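Local coordinates for protein TBC1 domain family member 22A (Homo sapiens, PDB 2QFZ) that probably acts, through this all-helical TBC domain, as a GTPase-activating protein for Rab-family GTPases, and forms homodimers, at residues D228-H234 against R293-E299; E257-C262 against T314-D318. All coordinates share one frame; numbering follows the deposited sequence.

Contact 1: residues D228-H234 against R293-E299; sequences DEQVHRH and RKEILEE
Arg-293 reaches across to Asp-228 and Gln-230, and its side chain is worth following outward. CB rests on Val-231 CG2 at 3.5 Å. CG sits between the backbone N and the carbonyl carbon (chi1 62°); CD passes Asp-228 OD2, and a bend at chi3 (-41°) turns NE toward the carboxylate. NE then bonds to Asp-228 OD2 at 3.1 Å, while NH2 takes Asp-228 OD1 at 3.3 Å. This is a side-on, two-nitrogen salt bridge that uses the syn lone pair of each oxygen, carboxylate and guanidinium being nearly coplanar. NH2 also donates to Gln-230 OE1 at 3.0 Å, from above the plane of that amide, and Leu-297 CD1 covers one guanidinium face toward its rim. The bridge sits at the start of helix 229-237, where Asp-228 is the N-cap and OD1 also accepts a weak bond from Val-231 N. Within the TBC domain the helical segments 229-234 and 293-298 run in roughly the same direction, their axes 36° apart. At their far end the His-234 ring takes Leu-297 CA over one face, a CH-pi contact 3.8 Å from its centroid, and NE2 makes a weak bond to Glu-299 O. Between the two ends, Val-231 CG1 meets Ile-296 CD1 at 4.1 Å.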
# COMPACT_ATOMS: atom_id res chain seq x y z
N ASP A 228 12.30 -21.04 7.83
CA ASP A 228 13.72 -20.72 7.83
C ASP A 228 14.21 -20.58 9.25
O ASP A 228 14.41 -19.47 9.78
CB ASP A 228 13.98 -19.44 7.04
CG ASP A 228 15.36 -19.40 6.46
OD1 ASP A 228 16.28 -19.98 7.07
OD2 ASP A 228 15.54 -18.76 5.40
N GLU A 229 14.39 -21.73 9.87
CA GLU A 229 14.66 -21.81 11.27
C GLU A 229 16.06 -21.30 11.52
O GLU A 229 16.35 -20.80 12.59
CB GLU A 229 14.48 -23.26 11.76
N GLN A 230 16.94 -21.38 10.52
CA GLN A 230 18.30 -20.86 10.65
C GLN A 230 18.30 -19.32 10.77
O GLN A 230 18.92 -18.77 11.69
CB GLN A 230 19.17 -21.34 9.50
CG GLN A 230 20.64 -21.19 9.75
CD GLN A 230 21.50 -21.62 8.58
OE1 GLN A 230 21.02 -22.13 7.56
NE2 GLN A 230 22.81 -21.41 8.72
N VAL A 231 17.59 -18.63 9.90
CA VAL A 231 17.40 -17.17 10.05
C VAL A 231 16.73 -16.83 11.43
O VAL A 231 17.21 -15.99 12.15
CB VAL A 231 16.60 -16.57 8.86
CG1 VAL A 231 16.16 -15.14 9.16
CG2 VAL A 231 17.44 -16.65 7.56
N HIS A 232 15.66 -17.54 11.78
CA HIS A 232 14.99 -17.38 13.09
C HIS A 232 15.89 -17.41 14.35
O HIS A 232 15.75 -16.56 15.24
CB HIS A 232 13.88 -18.43 13.23
CG HIS A 232 13.12 -18.32 14.51
ND1 HIS A 232 12.35 -17.22 14.82
CD2 HIS A 232 13.02 -19.16 15.56
CE1 HIS A 232 11.80 -17.40 16.01
NE2 HIS A 232 12.18 -18.58 16.47
N ARG A 233 16.82 -18.38 14.39
CA ARG A 233 17.75 -18.57 15.50
C ARG A 233 18.91 -17.61 15.50
O ARG A 233 19.36 -17.19 16.56
CB ARG A 233 18.29 -20.01 15.51
CG ARG A 233 17.22 -21.04 15.64
CD ARG A 233 17.77 -22.42 15.93
NE ARG A 233 16.67 -23.34 16.17
CZ ARG A 233 16.80 -24.62 16.52
NH1 ARG A 233 18.01 -25.17 16.67
NH2 ARG A 233 15.70 -25.36 16.71
N HIS A 234 19.39 -17.24 14.32
CA HIS A 234 20.39 -16.21 14.22
C HIS A 234 19.84 -14.87 14.78
O HIS A 234 20.55 -14.13 15.50
CB HIS A 234 20.84 -16.11 12.75
CG HIS A 234 21.92 -15.11 12.50
ND1 HIS A 234 23.26 -15.40 12.63
CD2 HIS A 234 21.85 -13.82 12.10
CE1 HIS A 234 23.97 -14.33 12.33
NE2 HIS A 234 23.14 -13.35 12.01
N ARG A 293 18.82 -13.87 3.44
CA ARG A 293 19.24 -14.78 4.45
C ARG A 293 20.78 -14.83 4.53
O ARG A 293 21.33 -14.94 5.63
CB ARG A 293 18.61 -16.16 4.26
CG ARG A 293 18.96 -16.89 2.98
CD ARG A 293 18.32 -18.29 2.96
NE ARG A 293 18.39 -18.98 4.25
CZ ARG A 293 19.41 -19.74 4.69
NH1 ARG A 293 20.51 -19.94 3.96
NH2 ARG A 293 19.32 -20.30 5.89
N LYS A 294 21.46 -14.72 3.38
CA LYS A 294 22.94 -14.80 3.30
C LYS A 294 23.61 -13.66 4.04
O LYS A 294 24.47 -13.89 4.90
CB LYS A 294 23.38 -14.78 1.81
CG LYS A 294 24.91 -14.60 1.55
N GLU A 295 23.23 -12.43 3.72
CA GLU A 295 23.71 -11.26 4.44
C GLU A 295 23.32 -11.21 5.95
O GLU A 295 24.08 -10.69 6.74
CB GLU A 295 23.25 -9.99 3.74
CG GLU A 295 23.82 -9.80 2.33
CD GLU A 295 22.92 -10.28 1.19
OE1 GLU A 295 22.24 -11.32 1.32
OE2 GLU A 295 22.91 -9.59 0.14
N ILE A 296 22.13 -11.73 6.32
CA ILE A 296 21.69 -11.84 7.72
C ILE A 296 22.59 -12.79 8.52
O ILE A 296 23.10 -12.43 9.56
CB ILE A 296 20.20 -12.36 7.83
CG1 ILE A 296 19.20 -11.30 7.41
CG2 ILE A 296 19.85 -12.84 9.27
CD1 ILE A 296 17.75 -11.84 7.21
N LEU A 297 22.74 -14.00 8.03
CA LEU A 297 23.55 -15.03 8.66
C LEU A 297 25.08 -14.74 8.74
O LEU A 297 25.76 -15.31 9.60
CB LEU A 297 23.30 -16.34 7.94
CG LEU A 297 21.87 -16.91 8.10
CD1 LEU A 297 21.56 -17.98 7.01
CD2 LEU A 297 21.68 -17.48 9.47
N GLU A 298 25.58 -13.86 7.88
CA GLU A 298 26.96 -13.41 7.91
C GLU A 298 27.16 -12.25 8.88
O GLU A 298 28.30 -11.99 9.31
CB GLU A 298 27.38 -12.92 6.52
N GLU A 299 26.07 -11.55 9.21
CA GLU A 299 26.12 -10.43 10.14
C GLU A 299 26.04 -10.91 11.59
O GLU A 299 25.07 -11.54 11.98
CB GLU A 299 24.99 -9.45 9.83
CG GLU A 299 25.04 -8.20 10.63
CD GLU A 299 26.34 -7.48 10.46
OE1 GLU A 299 26.51 -6.79 9.42
OE2 GLU A 299 27.21 -7.59 11.36

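Contact 2: residues E257-C262 against T314-D318; sequences EVPLRC and TAHWD
The Thr-314 to Trp-317 type I turn packs against the extended lead-in to helix 260-270, with the CA atoms of Val-258 and Thr-314 5.7 Å apart, and no backbone hydrogen bond joins the two segments. The bonding falls to two side chains. Thr-314 OG1 donates to Glu-257 O at 2.6 Å, tilted 16° from the carbonyl plane. A chi1 of 59° sets this hydroxyl between its own backbone N and carbonyl carbon and turns CG2 over the centre of one face of the Trp-317 ring. A valine here would keep the bulk but would probably leave Glu-257 O without this donor and loosen the tie between turn and lead-in. Pro-259, the N-cap residue of helix 260-270, lays CD against Thr-314 O at 3.3 Å.

Arg-261, in the first turn of that helix, grips the carbonyls of the turn, within the loop between helices 302-309 and 319-335. Its NE and NH2 converge side-on on Trp-317 O, at 3.0 Å and 2.9 Å; the NE approach is nearly along the C=O axis, the NH2 one on a lone pair. NH2 donates again to Ala-315 O at 2.9 Å, this time from above the carbonyl plane. Both oxygens lie near the guanidinium plane, so three bonds fix its rotation, while Pro-259 CB covers part of one face. In the TBC domain this joins the start of one helix to the loop that leads into its last modelled helix, 319-335. Deeper in, Cys-262 SG packs on Trp-317 CB at 3.9 Å, and Val-258 CG1 comes obliquely to the indole. The ring of Trp-292 meets that indole, the planes about 15° apart, and Ile-322 and Leu-325 of helix 319-335 touch it as well.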
# COMPACT_ATOMS: atom_id res chain seq x y z
N GLU A 257 10.50 0.23 2.98
CA GLU A 257 11.58 -0.72 2.73
C GLU A 257 11.91 -0.84 1.25
O GLU A 257 12.99 -1.29 0.90
CB GLU A 257 11.29 -2.11 3.30
CG GLU A 257 10.47 -2.13 4.56
CD GLU A 257 11.04 -1.27 5.67
OE1 GLU A 257 12.29 -1.16 5.77
OE2 GLU A 257 10.23 -0.70 6.45
N VAL A 258 10.99 -0.43 0.38
CA VAL A 258 11.18 -0.53 -1.07
C VAL A 258 10.75 0.75 -1.77
O VAL A 258 9.95 1.55 -1.21
CB VAL A 258 10.41 -1.70 -1.68
CG1 VAL A 258 10.85 -3.03 -1.08
CG2 VAL A 258 8.87 -1.47 -1.53
N PRO A 259 11.29 0.99 -2.98
CA PRO A 259 10.89 2.18 -3.72
C PRO A 259 9.38 2.18 -4.13
O PRO A 259 8.76 1.13 -4.27
CB PRO A 259 11.79 2.14 -4.96
CG PRO A 259 12.84 1.14 -4.69
CD PRO A 259 12.36 0.23 -3.66
N LEU A 260 8.81 3.36 -4.34
CA LEU A 260 7.38 3.51 -4.65
C LEU A 260 6.92 2.74 -5.86
O LEU A 260 5.83 2.18 -5.88
CB LEU A 260 7.01 5.00 -4.78
CG LEU A 260 5.51 5.31 -5.04
CD1 LEU A 260 4.58 4.67 -3.93
CD2 LEU A 260 5.28 6.82 -5.16
N ARG A 261 7.75 2.72 -6.90
CA ARG A 261 7.45 1.96 -8.08
C ARG A 261 7.29 0.49 -7.74
O ARG A 261 6.49 -0.23 -8.36
CB ARG A 261 8.56 2.16 -9.12
CG ARG A 261 9.98 1.71 -8.63
CD ARG A 261 11.02 1.73 -9.72
NE ARG A 261 12.29 1.19 -9.23
CZ ARG A 261 13.14 1.88 -8.48
NH1 ARG A 261 12.89 3.13 -8.18
NH2 ARG A 261 14.26 1.34 -8.06
N CYS A 262 8.05 0.02 -6.75
CA CYS A 262 7.88 -1.35 -6.30
C CYS A 262 6.56 -1.57 -5.52
O CYS A 262 5.93 -2.61 -5.65
CB CYS A 262 9.09 -1.78 -5.46
SG CYS A 262 10.57 -1.84 -6.47
N THR A 314 17.46 -1.98 -1.49
CA THR A 314 16.42 -2.16 -2.51
C THR A 314 16.27 -0.93 -3.43
O THR A 314 15.37 -0.89 -4.26
CB THR A 314 15.05 -2.39 -1.84
OG1 THR A 314 14.74 -1.25 -1.01
CG2 THR A 314 15.04 -3.65 -1.04
N ALA A 315 17.15 0.05 -3.30
CA ALA A 315 17.04 1.27 -4.13
C ALA A 315 17.12 0.96 -5.65
O ALA A 315 16.61 1.69 -6.48
CB ALA A 315 18.09 2.26 -3.72
N HIS A 316 17.74 -0.16 -5.99
CA HIS A 316 17.91 -0.53 -7.39
C HIS A 316 16.85 -1.52 -7.86
O HIS A 316 16.91 -2.00 -8.99
CB HIS A 316 19.30 -1.13 -7.59
CG HIS A 316 19.53 -2.40 -6.84
ND1 HIS A 316 19.94 -2.41 -5.53
CD2 HIS A 316 19.39 -3.69 -7.20
CE1 HIS A 316 20.05 -3.66 -5.11
NE2 HIS A 316 19.72 -4.46 -6.11
N TRP A 317 15.89 -1.85 -7.01
CA TRP A 317 14.93 -2.90 -7.32
C TRP A 317 13.98 -2.52 -8.47
O TRP A 317 13.61 -1.38 -8.61
CB TRP A 317 14.14 -3.32 -6.07
CG TRP A 317 14.76 -4.44 -5.35
CD1 TRP A 317 16.10 -4.78 -5.33
CD2 TRP A 317 14.10 -5.40 -4.53
NE1 TRP A 317 16.29 -5.88 -4.56
CE2 TRP A 317 15.08 -6.29 -4.05
CE3 TRP A 317 12.77 -5.57 -4.12
CZ2 TRP A 317 14.77 -7.35 -3.21
CZ3 TRP A 317 12.47 -6.66 -3.29
CH2 TRP A 317 13.45 -7.51 -2.84
N ASP A 318 13.65 -3.51 -9.29
CA ASP A 318 12.76 -3.34 -10.46
C ASP A 318 11.69 -4.44 -10.44
O ASP A 318 11.55 -5.16 -9.44
CB ASP A 318 13.55 -3.30 -11.80
CG ASP A 318 14.43 -4.56 -12.07
OD1 ASP A 318 15.63 -4.38 -12.39
OD2 ASP A 318 13.94 -5.72 -12.00

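Coming from the N terminus, the chain reaches 228-234 first, then 257-262. Contact 1 closes its loop at 293-299, after 58 intervening residues that are mostly helix; contact 2 closes later, at 314-318, across 51. The segments alternate, so the two loops cross: 257-262 lies within the loop of contact 1, and 293-299 within that of contact 2. Their centres are 23 Å apart, and the nearest atoms, about 8 Å apart, do not touch. The centre of contact 1, which pairs helices 229-237 and 293-298, lies about 27 Å from that of the chain. The centre of contact 2 is about 13 Å from it; this contact ties the start of helix 260-270 to the loop before helix 319-335. Helix 276-291 touches both.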